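Local coordinates for protein acid phosphatase (Bacillus anthracis, PDB 2I33) that probably hydrolyses phosphate monoesters at acidic pH as a magnesium-dependent class C acid phosphatase of the HAD superfamily, at residues Ala35-Gly40 against Ile212-Pro217; Pro60-Asp65 against Leu176-Asn181; Gly117-Tyr122 against Lys148-Leu153; Tyr121-Arg126 against Lys159-Arg164. One frame throughout, in Å; residues are numbered along the deposited sequence.

Contact 1. Residues Ala35-Gly40 against Ile212-Pro217; sequences ALYYQG and IIFPNP
Leu36 opens the contact: Leu36 CB lies 3.8 Å from Pro215 CG, and the CD1 branch of the leucine touches the same proline atom. The backbone of the same residue takes part as well: a water donates to Leu36 O and to Ile213 O, 2.8 Å from each, and so bridges the helix to the end of strand 211-213. One residue on, the ring of Tyr37 lies alongside that of Phe214. The two planes are nearly parallel, 11° apart, but slid so far that they barely overlap, with centroids 4.7 Å apart; Phe214 CD1 lies over one face of the tyrosine, 3.3 Å from Tyr37 CD2. On the other side of the tyrosine ring, Tyr37 CE1 meets Pro215 CD at 3.8 Å. The tyrosine hydroxyl hydrogen-bonds with Glu68 O and Tyr27 OH. Gly40 closes the helical segment, and its bare CA lets the phenylalanine ring come close, with Gly40 CA 3.6 Å from Phe214 CE1. Gly40 O meets the CG2 branch of Ile212 at 3.3 Å. Helix 31-54 thus packs on strand 211-213, an outermost strand of the parallel sheet of the HAD fold, and on the loop that follows it. Across the subunit interface, Gln39 NE2 bonds to Ile213 O of the second subunit. Within the chain no direct hydrogen bond joins the two segments: apolar carbon and ring contacts hold them, with one water linking two carbonyl oxygens within a buried layer.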
loop_
_atom_site.group_PDB
_atom_site.type_symbol
_atom_site.label_atom_id
_atom_site.label_comp_id
_atom_site.label_asym_id
_atom_site.label_seq_id
_atom_site.Cartn_x
_atom_site.Cartn_y
_atom_site.Cartn_z
ATOM N N ALA A 35 4.399 -3.415 7.036
ATOM C CA ALA A 35 5.390 -2.356 6.940
ATOM C C ALA A 35 4.768 -1.052 6.456
ATOM O O ALA A 35 5.144 0.050 6.892
ATOM C CB ALA A 35 6.489 -2.759 6.026
ATOM N N LEU A 36 3.809 -1.161 5.526
ATOM C CA LEU A 36 3.122 0.011 5.041
ATOM C C LEU A 36 2.277 0.641 6.144
ATOM O O LEU A 36 2.153 1.852 6.209
ATOM C CB LEU A 36 2.234 -0.328 3.863
ATOM C CG LEU A 36 3.058 -0.480 2.591
ATOM C CD1 LEU A 36 2.433 -1.479 1.616
ATOM C CD2 LEU A 36 3.264 0.814 1.916
ATOM N N TYR A 37 1.683 -0.168 7.003
ATOM C CA TYR A 37 0.956 0.351 8.158
ATOM C C TYR A 37 1.921 1.021 9.133
ATOM O O TYR A 37 1.675 2.127 9.577
ATOM C CB TYR A 37 0.099 -0.726 8.816
ATOM C CG TYR A 37 -1.226 -0.836 8.095
ATOM C CD1 TYR A 37 -1.338 -1.625 6.964
ATOM C CD2 TYR A 37 -2.326 -0.094 8.474
ATOM C CE1 TYR A 37 -2.529 -1.702 6.249
ATOM C CE2 TYR A 37 -3.519 -0.162 7.741
ATOM C CZ TYR A 37 -3.615 -0.961 6.644
ATOM O OH TYR A 37 -4.789 -1.055 5.947
ATOM N N TYR A 38 3.042 0.397 9.426
ATOM C CA TYR A 38 4.014 1.093 10.291
ATOM C C TYR A 38 4.502 2.378 9.631
ATOM O O TYR A 38 4.702 3.404 10.301
ATOM C CB TYR A 38 5.194 0.198 10.601
ATOM C CG TYR A 38 4.861 -0.888 11.557
ATOM C CD1 TYR A 38 4.362 -0.597 12.838
ATOM C CD2 TYR A 38 5.122 -2.216 11.251
ATOM C CE1 TYR A 38 4.089 -1.624 13.753
ATOM C CE2 TYR A 38 4.866 -3.230 12.165
ATOM C CZ TYR A 38 4.332 -2.931 13.407
ATOM O OH TYR A 38 4.076 -3.943 14.320
ATOM N N GLN A 39 4.756 2.350 8.335
ATOM C CA GLN A 39 5.263 3.530 7.662
ATOM C C GLN A 39 4.258 4.662 7.776
ATOM O O GLN A 39 4.602 5.806 8.061
ATOM C CB GLN A 39 5.469 3.250 6.178
ATOM C CG GLN A 39 5.883 4.456 5.364
ATOM C CD GLN A 39 6.535 4.046 4.056
ATOM O OE1 GLN A 39 7.712 3.671 4.038
ATOM N NE2 GLN A 39 5.732 4.004 2.961
ATOM N N GLY A 40 2.992 4.326 7.565
ATOM C CA GLY A 40 1.928 5.320 7.650
ATOM C C GLY A 40 1.857 5.906 9.066
ATOM O O GLY A 40 1.857 7.134 9.266
ATOM N N ILE A 212 -2.696 10.636 5.472
ATOM C CA ILE A 212 -1.880 9.474 5.673
ATOM C C ILE A 212 -2.686 8.306 5.154
ATOM O O ILE A 212 -3.750 7.971 5.682
ATOM C CB ILE A 212 -1.504 9.273 7.142
ATOM C CG1 ILE A 212 -0.942 10.582 7.712
ATOM C CG2 ILE A 212 -0.540 8.091 7.254
ATOM C CD1 ILE A 212 0.322 11.077 7.046
ATOM N N ILE A 213 -2.175 7.702 4.098
ATOM C CA ILE A 213 -2.900 6.640 3.400
ATOM C C ILE A 213 -2.316 5.276 3.691
ATOM O O ILE A 213 -1.105 5.149 3.863
ATOM C CB ILE A 213 -2.965 6.919 1.881
ATOM C CG1 ILE A 213 -3.841 5.876 1.173
ATOM C CG2 ILE A 213 -1.580 7.092 1.288
ATOM C CD1 ILE A 213 -4.491 6.378 -0.011
ATOM N N PHE A 214 -3.222 4.288 3.772
ATOM C CA PHE A 214 -2.925 2.884 4.001
ATOM C C PHE A 214 -3.414 2.029 2.833
ATOM O O PHE A 214 -4.383 2.352 2.165
ATOM C CB PHE A 214 -3.554 2.427 5.295
ATOM C CG PHE A 214 -2.996 3.152 6.479
ATOM C CD1 PHE A 214 -1.781 2.798 6.985
ATOM C CD2 PHE A 214 -3.658 4.201 7.051
ATOM C CE1 PHE A 214 -1.196 3.478 8.050
ATOM C CE2 PHE A 214 -3.102 4.872 8.126
ATOM C CZ PHE A 214 -1.860 4.510 8.611
ATOM N N PRO A 215 -2.726 0.910 2.606
ATOM C CA PRO A 215 -3.075 0.079 1.429
ATOM C C PRO A 215 -4.211 -0.894 1.644
ATOM O O PRO A 215 -4.150 -1.762 2.508
ATOM C CB PRO A 215 -1.777 -0.692 1.191
ATOM C CG PRO A 215 -1.260 -0.903 2.616
ATOM C CD PRO A 215 -1.500 0.433 3.277
ATOM N N ASN A 216 -5.223 -0.810 0.797
ATOM C CA ASN A 216 -6.346 -1.733 0.828
ATOM C C ASN A 216 -6.766 -2.127 -0.588
ATOM O O ASN A 216 -7.643 -1.523 -1.203
ATOM C CB ASN A 216 -7.534 -1.120 1.557
ATOM C CG ASN A 216 -8.723 -2.058 1.582
ATOM O OD1 ASN A 216 -8.608 -3.208 1.081
ATOM N ND2 ASN A 216 -9.836 -1.606 2.145
ATOM N N PRO A 217 -6.128 -3.168 -1.106
ATOM C CA PRO A 217 -6.492 -3.680 -2.425
ATOM C C PRO A 217 -7.668 -4.629 -2.424
ATOM O O PRO A 217 -7.946 -5.225 -3.472
ATOM C CB PRO A 217 -5.230 -4.439 -2.846
ATOM C CG PRO A 217 -4.722 -4.945 -1.562
ATOM C CD PRO A 217 -4.988 -3.907 -0.529
HETATM O O HOH W 1 0.853 3.158 4.066
#

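Contact 2. Residues Pro60-Asp65 against Leu176-Asn181; sequences PAIVLD and LFFGDN. With MG (magnesium ion), chain C.
Three backbone hydrogen bonds join Pro60-Asp65 to Leu176-Asn181: Val63 N to Leu176 O, Phe178 N to Val63 O (2.9 Å), and Asp65 N to Phe178 O, the last nearly straight at 172°. The strands run parallel, their axes 15° apart, and Phe177 CA adds a C-H contact to Val63 O at 3.3 Å. Apolar side chains pair on both faces of the sheet. On one, Val63 CB lies beside Phe177 CD1; on the other, Leu64 CD2 rests 3.8 Å from Phe178 CB, and the ring of Phe178 turns its edge to Val63 O. Neighbouring strands at the centre of a Rossmann-like HAD sheet, the segments each carry a magnesium ligand just beyond their strand, Asp65 and Asp180; Asp65 also begins the family's DxDx(T/V) signature. Metal bonds then draw the carboxylates together. Asp65 OD2 and Asp180 OD1 each lie 2.1 Å from magnesium and only 2.6 Å from each other, which the cation probably makes tolerable. Asp67 O and three waters complete the site. One water donates to Asp65 OD1 at 2.9 Å and another to Asp180 OD2 at 2.6 Å. In the second shell, Thr69 OG1 hydrogen-bonds to Asp65 OD2, and Asn216 ND2 holds Asp180 OD2.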
loop_
_atom_site.group_PDB
_atom_site.type_symbol
_atom_site.label_atom_id
_atom_site.label_comp_id
_atom_site.label_asym_id
_atom_site.label_seq_id
_atom_site.Cartn_x
_atom_site.Cartn_y
_atom_site.Cartn_z
ATOM N N PRO A 60 -6.068 20.764 18.852
ATOM C CA PRO A 60 -5.761 19.838 17.772
ATOM C C PRO A 60 -6.584 18.549 17.814
ATOM O O PRO A 60 -6.906 18.027 18.885
ATOM C CB PRO A 60 -4.269 19.528 17.977
ATOM C CG PRO A 60 -3.983 19.914 19.377
ATOM C CD PRO A 60 -4.950 20.941 19.793
ATOM N N ALA A 61 -6.886 18.025 16.634
ATOM C CA ALA A 61 -7.462 16.690 16.513
ATOM C C ALA A 61 -6.833 15.933 15.359
ATOM O O ALA A 61 -6.212 16.517 14.476
ATOM C CB ALA A 61 -8.942 16.745 16.296
ATOM N N ILE A 62 -6.988 14.631 15.411
ATOM C CA ILE A 62 -6.761 13.796 14.245
ATOM C C ILE A 62 -8.010 12.984 13.988
ATOM O O ILE A 62 -8.845 12.788 14.883
ATOM C CB ILE A 62 -5.554 12.855 14.405
ATOM C CG1 ILE A 62 -5.819 11.816 15.496
ATOM C CG2 ILE A 62 -4.284 13.690 14.652
ATOM C CD1 ILE A 62 -4.742 10.772 15.560
ATOM N N VAL A 63 -8.147 12.580 12.736
ATOM C CA VAL A 63 -9.269 11.815 12.267
ATOM C C VAL A 63 -8.745 10.548 11.637
ATOM O O VAL A 63 -7.809 10.610 10.871
ATOM C CB VAL A 63 -10.034 12.604 11.212
ATOM C CG1 VAL A 63 -10.955 11.686 10.402
ATOM C CG2 VAL A 63 -10.786 13.737 11.879
ATOM N N LEU A 64 -9.359 9.436 11.986
ATOM C CA LEU A 64 -9.056 8.169 11.373
ATOM C C LEU A 64 -10.296 7.440 10.944
ATOM O O LEU A 64 -11.310 7.413 11.635
ATOM C CB LEU A 64 -8.317 7.253 12.331
ATOM C CG LEU A 64 -7.115 7.854 13.048
ATOM C CD1 LEU A 64 -7.497 8.375 14.434
ATOM C CD2 LEU A 64 -6.026 6.826 13.155
ATOM N N ASP A 65 -10.197 6.792 9.792
ATOM C CA ASP A 65 -11.130 5.785 9.422
ATOM C C ASP A 65 -10.905 4.584 10.358
ATOM O O ASP A 65 -9.867 4.499 11.004
ATOM C CB ASP A 65 -10.808 5.424 7.966
ATOM C CG ASP A 65 -11.569 4.293 7.474
ATOM O OD1 ASP A 65 -12.812 4.310 7.599
ATOM O OD2 ASP A 65 -10.878 3.350 6.985
ATOM N N LEU A 176 -4.314 15.942 10.904
ATOM C CA LEU A 176 -4.038 14.752 10.117
ATOM C C LEU A 176 -5.290 13.947 9.929
ATOM O O LEU A 176 -6.144 13.891 10.814
ATOM C CB LEU A 176 -3.038 13.876 10.848
ATOM C CG LEU A 176 -1.596 14.367 10.963
ATOM C CD1 LEU A 176 -0.890 13.499 11.989
ATOM C CD2 LEU A 176 -0.938 14.289 9.602
ATOM N N PHE A 177 -5.372 13.316 8.753
ATOM C CA PHE A 177 -6.371 12.316 8.438
ATOM C C PHE A 177 -5.679 11.033 8.077
ATOM O O PHE A 177 -4.691 11.060 7.361
ATOM C CB PHE A 177 -7.148 12.736 7.204
ATOM C CG PHE A 177 -7.896 13.987 7.389
ATOM C CD1 PHE A 177 -9.222 13.964 7.783
ATOM C CD2 PHE A 177 -7.275 15.207 7.206
ATOM C CE1 PHE A 177 -9.910 15.122 7.973
ATOM C CE2 PHE A 177 -7.973 16.387 7.401
ATOM C CZ PHE A 177 -9.304 16.327 7.774
ATOM N N PHE A 178 -6.231 9.933 8.556
ATOM C CA PHE A 178 -5.705 8.590 8.293
ATOM C C PHE A 178 -6.770 7.765 7.599
ATOM O O PHE A 178 -7.903 7.704 8.072
ATOM C CB PHE A 178 -5.310 7.874 9.601
ATOM C CG PHE A 178 -4.150 8.538 10.311
ATOM C CD1 PHE A 178 -2.889 8.014 10.215
ATOM C CD2 PHE A 178 -4.341 9.700 11.027
ATOM C CE1 PHE A 178 -1.838 8.625 10.847
ATOM C CE2 PHE A 178 -3.299 10.326 11.659
ATOM C CZ PHE A 178 -2.040 9.782 11.564
ATOM N N GLY A 179 -6.408 7.076 6.521
ATOM C CA GLY A 179 -7.401 6.204 5.908
ATOM C C GLY A 179 -6.839 5.312 4.821
ATOM O O GLY A 179 -5.705 5.464 4.423
ATOM N N ASP A 180 -7.676 4.403 4.346
ATOM C CA ASP A 180 -7.307 3.479 3.276
ATOM C C ASP A 180 -8.080 3.742 2.002
ATOM O O ASP A 180 -7.889 3.064 0.991
ATOM C CB ASP A 180 -7.589 2.038 3.679
ATOM C CG ASP A 180 -9.076 1.789 3.904
ATOM O OD1 ASP A 180 -9.609 2.354 4.889
ATOM O OD2 ASP A 180 -9.670 1.029 3.094
ATOM N N ASN A 181 -8.968 4.706 2.061
ATOM C CA ASN A 181 -9.851 5.008 0.977
ATOM C C ASN A 181 -9.780 6.519 0.802
ATOM O O ASN A 181 -9.787 7.258 1.779
ATOM C CB ASN A 181 -11.250 4.588 1.398
ATOM C CG ASN A 181 -12.287 4.770 0.307
ATOM O OD1 ASN A 181 -12.200 5.681 -0.553
ATOM N ND2 ASN A 181 -13.309 3.922 0.357
HETATM MG MG MG C . -11.619 2.004 5.573
HETATM O O HOH W 2 -13.707 1.874 6.249
HETATM O O HOH W 3 -11.986 0.769 4.261
HETATM O O HOH W 4 -12.217 3.693 4.438
#

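Contact 3. Residues Gly117-Tyr122 against Lys148-Leu153; sequences GVDIYY and KEHILL
Tyr122 and Ile151 form a parallel bridge, with the axes of strands 119-122 and 151-153 turned 24° apart. Tyr122 N donates to His150 O and Leu152 N to Tyr122 O, both at 2.8 Å, so Tyr122 is gripped through its amide and its carbonyl. Two residues earlier the pairing passes to a side chain. The imidazole of His150 takes the place of a backbone donor, His150 ND1 giving a hydrogen to Ile120 O at 2.7 Å, with the acceptor close to the ring plane and the bond bent to 146°. That bond implies that ND1 carries a hydrogen. The same ring lies against the face of Tyr121, with His150 ND1 above it and 3.5 Å from Tyr121 CE1; the planes are 19° apart, but the rings are slid so that they scarcely overlap. Glu149 O sits in the plane of the Tyr121 ring at its edge, again 3.5 Å from Tyr121 CE1. Leu152 CD1 also approaches Tyr121 CD1 at 4.1 Å. On the other face of the sheet, Ile151 CG1 meets Tyr122 CD2 at 3.9 Å; Tyr122 OH bonds to Pro144 O. Helix 131-141 connects the two strands and packs on Ile151, completing a beta-alpha-beta unit of the Rossmann-like HAD core.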
loop_
_atom_site.group_PDB
_atom_site.type_symbol
_atom_site.label_atom_id
_atom_site.label_comp_id
_atom_site.label_asym_id
_atom_site.label_seq_id
_atom_site.Cartn_x
_atom_site.Cartn_y
_atom_site.Cartn_z
ATOM N N GLY A 117 -2.350 15.040 24.401
ATOM C CA GLY A 117 -3.548 15.802 24.638
ATOM C C GLY A 117 -4.368 16.091 23.396
ATOM O O GLY A 117 -5.239 16.980 23.419
ATOM N N VAL A 118 -4.096 15.347 22.333
ATOM C CA VAL A 118 -4.747 15.538 21.048
ATOM C C VAL A 118 -5.984 14.639 21.006
ATOM O O VAL A 118 -5.908 13.425 21.253
ATOM C CB VAL A 118 -3.781 15.217 19.883
ATOM C CG1 VAL A 118 -4.501 15.214 18.525
ATOM C CG2 VAL A 118 -2.595 16.184 19.872
ATOM N N ASP A 119 -7.106 15.232 20.644
ATOM C CA ASP A 119 -8.330 14.482 20.475
ATOM C C ASP A 119 -8.310 13.612 19.220
ATOM O O ASP A 119 -7.782 13.991 18.178
ATOM C CB ASP A 119 -9.552 15.412 20.432
ATOM C CG ASP A 119 -9.975 15.898 21.816
ATOM O OD1 ASP A 119 -9.803 15.115 22.783
ATOM O OD2 ASP A 119 -10.505 17.043 21.923
ATOM N N ILE A 120 -8.905 12.436 19.350
ATOM C CA ILE A 120 -9.008 11.481 18.256
ATOM C C ILE A 120 -10.462 11.343 17.863
ATOM O O ILE A 120 -11.331 11.154 18.720
ATOM C CB ILE A 120 -8.493 10.114 18.725
ATOM C CG1 ILE A 120 -7.014 10.253 19.126
ATOM C CG2 ILE A 120 -8.718 9.042 17.668
ATOM C CD1 ILE A 120 -6.526 9.126 19.989
ATOM N N TYR A 121 -10.735 11.422 16.560
ATOM C CA TYR A 121 -12.061 11.123 16.028
ATOM C C TYR A 121 -11.978 9.998 15.050
ATOM O O TYR A 121 -11.206 10.044 14.106
ATOM C CB TYR A 121 -12.698 12.336 15.399
ATOM C CG TYR A 121 -12.919 13.302 16.513
ATOM C CD1 TYR A 121 -14.025 13.186 17.335
ATOM C CD2 TYR A 121 -11.959 14.258 16.827
ATOM C CE1 TYR A 121 -14.194 14.034 18.420
ATOM C CE2 TYR A 121 -12.111 15.095 17.880
ATOM C CZ TYR A 121 -13.223 14.991 18.679
ATOM O OH TYR A 121 -13.354 15.861 19.739
ATOM N N TYR A 122 -12.731 8.955 15.351
ATOM C CA TYR A 122 -12.843 7.806 14.464
ATOM C C TYR A 122 -14.070 8.048 13.596
ATOM O O TYR A 122 -15.191 7.846 14.037
ATOM C CB TYR A 122 -13.014 6.506 15.242
ATOM C CG TYR A 122 -11.947 6.256 16.283
ATOM C CD1 TYR A 122 -10.724 5.756 15.933
ATOM C CD2 TYR A 122 -12.177 6.532 17.636
ATOM C CE1 TYR A 122 -9.753 5.507 16.869
ATOM C CE2 TYR A 122 -11.208 6.305 18.572
ATOM C CZ TYR A 122 -9.997 5.784 18.187
ATOM O OH TYR A 122 -9.022 5.540 19.121
ATOM N N LYS A 148 -18.922 7.208 22.261
ATOM C CA LYS A 148 -19.825 7.779 21.260
ATOM C C LYS A 148 -19.382 9.191 20.830
ATOM O O LYS A 148 -19.561 9.576 19.663
ATOM C CB LYS A 148 -21.271 7.807 21.774
ATOM N N GLU A 149 -18.750 9.927 21.746
ATOM C CA GLU A 149 -18.318 11.301 21.473
ATOM C C GLU A 149 -17.185 11.357 20.439
ATOM O O GLU A 149 -17.009 12.366 19.733
ATOM C CB GLU A 149 -17.884 11.981 22.783
ATOM C CG GLU A 149 -19.044 12.324 23.743
ATOM C CD GLU A 149 -19.665 11.118 24.456
ATOM O OE1 GLU A 149 -19.001 10.064 24.579
ATOM O OE2 GLU A 149 -20.833 11.233 24.901
ATOM N N HIS A 150 -16.438 10.265 20.345
ATOM C CA HIS A 150 -15.274 10.210 19.453
ATOM C C HIS A 150 -15.411 9.266 18.280
ATOM O O HIS A 150 -14.645 9.370 17.349
ATOM C CB HIS A 150 -14.030 9.899 20.268
ATOM C CG HIS A 150 -13.647 11.023 21.182
ATOM N ND1 HIS A 150 -12.748 12.006 20.822
ATOM C CD2 HIS A 150 -14.098 11.358 22.414
ATOM C CE1 HIS A 150 -12.634 12.877 21.811
ATOM N NE2 HIS A 150 -13.459 12.520 22.781
ATOM N N ILE A 151 -16.415 8.395 18.312
ATOM C CA ILE A 151 -16.658 7.442 17.223
ATOM C C ILE A 151 -17.863 7.927 16.432
ATOM O O ILE A 151 -18.991 7.845 16.923
ATOM C CB ILE A 151 -16.949 6.056 17.782
ATOM C CG1 ILE A 151 -15.781 5.540 18.630
ATOM C CG2 ILE A 151 -17.246 5.085 16.632
ATOM C CD1 ILE A 151 -16.184 4.446 19.593
ATOM N N LEU A 152 -17.608 8.481 15.243
ATOM C CA LEU A 152 -18.624 9.173 14.453
ATOM C C LEU A 152 -18.971 8.289 13.275
ATOM O O LEU A 152 -18.281 8.278 12.259
ATOM C CB LEU A 152 -18.133 10.555 13.996
ATOM C CG LEU A 152 -17.490 11.398 15.105
ATOM C CD1 LEU A 152 -17.113 12.797 14.616
ATOM C CD2 LEU A 152 -18.409 11.457 16.287
ATOM N N LEU A 153 -20.038 7.520 13.443
ATOM C CA LEU A 153 -20.432 6.539 12.442
ATOM C C LEU A 153 -21.403 7.146 11.451
ATOM O O LEU A 153 -21.860 8.293 11.627
ATOM C CB LEU A 153 -21.012 5.293 13.118
ATOM C CG LEU A 153 -20.084 4.611 14.122
ATOM C CD1 LEU A 153 -20.675 3.312 14.666
ATOM C CD2 LEU A 153 -18.741 4.368 13.488
#

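Contact 4. Residues Tyr121-Arg126 against Lys159-Arg164; sequences YYISNR and KGKEKR
Ile123 packs against Lys161 and Arg164, joining strand 119-125 of the HAD core to the start of helix 162-171, where Lys161 is the N-cap residue. In this buried part, Ile123 CG2 lies over one face of the Arg164 guanidinium, 3.7 Å from Arg164 NH1, and equally close to Lys161 CG. The lysine chain is extended beyond CG, and Lys161 NZ bonds to Ile123 O at 2.9 Å. Salt bridges to Asp65 and Asp184 also hold Lys161 NZ, and the lysine side chain comes within about 5 Å (nearest atoms) of the magnesium. Arg164 is buried too: Arg164 NH1 donates to Ser124 O at 2.8 Å from above the carbonyl plane, 62° out of it. A bend at chi3 (-84°) swings NE of Arg164 out of the line of its chain; Glu158 forms a salt bridge with that nitrogen. Arg164 NH2 also bonds to Gly160 O.

Toward solvent the contact passes to the exposed Asn125, whose interaction is mainly polar. A water accepts from Asn125 N, and weakly from Lys161 NZ. Asn125 OD1 accepts only a weak bond from Arg164 NH1, but it receives Arg164 NH2 at 2.8 Å with a fairly straight bond (160°).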
loop_
_atom_site.group_PDB
_atom_site.type_symbol
_atom_site.label_atom_id
_atom_site.label_comp_id
_atom_site.label_asym_id
_atom_site.label_seq_id
_atom_site.Cartn_x
_atom_site.Cartn_y
_atom_site.Cartn_z
ATOM N N TYR A 121 -10.735 11.422 16.560
ATOM C CA TYR A 121 -12.061 11.123 16.028
ATOM C C TYR A 121 -11.978 9.998 15.050
ATOM O O TYR A 121 -11.206 10.044 14.106
ATOM C CB TYR A 121 -12.698 12.336 15.399
ATOM C CG TYR A 121 -12.919 13.302 16.513
ATOM C CD1 TYR A 121 -14.025 13.186 17.335
ATOM C CD2 TYR A 121 -11.959 14.258 16.827
ATOM C CE1 TYR A 121 -14.194 14.034 18.420
ATOM C CE2 TYR A 121 -12.111 15.095 17.880
ATOM C CZ TYR A 121 -13.223 14.991 18.679
ATOM O OH TYR A 121 -13.354 15.861 19.739
ATOM N N TYR A 122 -12.731 8.955 15.351
ATOM C CA TYR A 122 -12.843 7.806 14.464
ATOM C C TYR A 122 -14.070 8.048 13.596
ATOM O O TYR A 122 -15.191 7.846 14.037
ATOM C CB TYR A 122 -13.014 6.506 15.242
ATOM C CG TYR A 122 -11.947 6.256 16.283
ATOM C CD1 TYR A 122 -10.724 5.756 15.933
ATOM C CD2 TYR A 122 -12.177 6.532 17.636
ATOM C CE1 TYR A 122 -9.753 5.507 16.869
ATOM C CE2 TYR A 122 -11.208 6.305 18.572
ATOM C CZ TYR A 122 -9.997 5.784 18.187
ATOM O OH TYR A 122 -9.022 5.540 19.121
ATOM N N ILE A 123 -13.850 8.459 12.345
ATOM C CA ILE A 123 -14.937 8.722 11.420
ATOM C C ILE A 123 -14.986 7.526 10.481
ATOM O O ILE A 123 -14.111 7.354 9.663
ATOM C CB ILE A 123 -14.715 10.040 10.667
ATOM C CG1 ILE A 123 -14.608 11.185 11.681
ATOM C CG2 ILE A 123 -15.868 10.281 9.685
ATOM C CD1 ILE A 123 -14.307 12.546 11.076
ATOM N N SER A 124 -16.048 6.738 10.609
ATOM C CA SER A 124 -16.157 5.429 9.977
ATOM C C SER A 124 -17.530 5.245 9.372
ATOM O O SER A 124 -18.511 5.734 9.922
ATOM C CB SER A 124 -15.946 4.359 11.045
ATOM O OG SER A 124 -16.404 3.099 10.612
ATOM N N ASN A 125 -17.612 4.557 8.230
ATOM C CA ASN A 125 -18.893 4.254 7.619
ATOM C C ASN A 125 -19.553 2.947 8.067
ATOM O O ASN A 125 -20.540 2.510 7.473
ATOM C CB ASN A 125 -18.810 4.389 6.099
ATOM C CG ASN A 125 -18.581 5.825 5.678
ATOM O OD1 ASN A 125 -18.748 6.724 6.492
ATOM N ND2 ASN A 125 -18.214 6.046 4.418
ATOM N N ARG A 126 -19.076 2.392 9.184
ATOM C CA ARG A 126 -19.957 1.539 9.971
ATOM C C ARG A 126 -21.233 2.315 10.268
ATOM O O ARG A 126 -21.236 3.561 10.330
ATOM C CB ARG A 126 -19.286 1.117 11.264
ATOM C CG ARG A 126 -18.158 0.146 11.063
ATOM C CD ARG A 126 -17.332 0.009 12.281
ATOM N NE ARG A 126 -16.362 -1.047 12.052
ATOM C CZ ARG A 126 -16.157 -2.095 12.835
ATOM N NH1 ARG A 126 -16.825 -2.252 13.959
ATOM N NH2 ARG A 126 -15.290 -3.024 12.453
ATOM N N LYS A 159 -24.211 10.542 2.882
ATOM C CA LYS A 159 -23.256 10.320 1.806
ATOM C C LYS A 159 -21.857 10.713 2.282
ATOM O O LYS A 159 -21.596 11.860 2.612
ATOM N N GLY A 160 -20.938 9.755 2.323
ATOM C CA GLY A 160 -19.561 10.076 2.618
ATOM C C GLY A 160 -19.382 10.520 4.048
ATOM O O GLY A 160 -20.228 10.259 4.900
ATOM N N LYS A 161 -18.279 11.223 4.289
ATOM C CA LYS A 161 -17.858 11.606 5.632
ATOM C C LYS A 161 -17.689 13.106 5.829
ATOM O O LYS A 161 -17.361 13.540 6.933
ATOM C CB LYS A 161 -16.516 10.943 5.939
ATOM C CG LYS A 161 -16.628 9.466 6.156
ATOM C CD LYS A 161 -15.256 8.839 6.176
ATOM C CE LYS A 161 -15.328 7.369 6.600
ATOM N NZ LYS A 161 -13.993 6.789 6.817
ATOM N N GLU A 162 -17.870 13.888 4.772
ATOM C CA GLU A 162 -17.555 15.311 4.872
ATOM C C GLU A 162 -18.319 15.958 6.019
ATOM O O GLU A 162 -17.793 16.866 6.683
ATOM C CB GLU A 162 -17.806 16.044 3.551
ATOM C CG GLU A 162 -17.352 17.522 3.539
ATOM C CD GLU A 162 -15.866 17.750 3.856
ATOM O OE1 GLU A 162 -14.991 16.880 3.592
ATOM O OE2 GLU A 162 -15.568 18.856 4.368
ATOM N N LYS A 163 -19.559 15.528 6.255
ATOM C CA LYS A 163 -20.371 16.113 7.324
ATOM C C LYS A 163 -19.725 15.951 8.706
ATOM O O LYS A 163 -19.715 16.893 9.513
ATOM C CB LYS A 163 -21.773 15.500 7.312
ATOM C CG LYS A 163 -22.681 15.955 8.417
ATOM C CD LYS A 163 -24.086 15.445 8.181
ATOM C CE LYS A 163 -25.059 16.052 9.156
ATOM N NZ LYS A 163 -26.385 15.399 9.044
ATOM N N ARG A 164 -19.201 14.759 8.976
ATOM C CA ARG A 164 -18.538 14.501 10.251
ATOM C C ARG A 164 -17.199 15.239 10.360
ATOM O O ARG A 164 -16.861 15.750 11.427
ATOM C CB ARG A 164 -18.391 12.990 10.474
ATOM C CG ARG A 164 -19.710 12.352 10.832
ATOM C CD ARG A 164 -19.655 10.875 10.629
ATOM N NE ARG A 164 -19.920 10.521 9.229
ATOM C CZ ARG A 164 -19.642 9.329 8.699
ATOM N NH1 ARG A 164 -19.042 8.420 9.419
ATOM N NH2 ARG A 164 -19.931 9.088 7.433
HETATM O O HOH W 5 -15.451 3.928 6.591
#

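How the contacts relate
All four contacts reach one five-stranded parallel sheet, ordered 151-154, 119-125, 59-64, 172-179, 211-213. Contact 2 joins its central strand to the fourth, contact 3 pairs the first two, contact 4 adds helix 162-171 at the second strand, and contact 1 brings helix 31-54 to the opposite edge. Contacts 3 and 4 share Tyr121 and Tyr122 and nest along the chain inside the loop closed by contact 2, itself inside that of contact 1. The centres of contacts 3 and 4 lie about 10 Å from that of contact 2, those of contacts 1 and 3 about 21 Å apart. Contacts 1 and 4 each reach the magnesium site of contact 2, where segments distant in sequence meet.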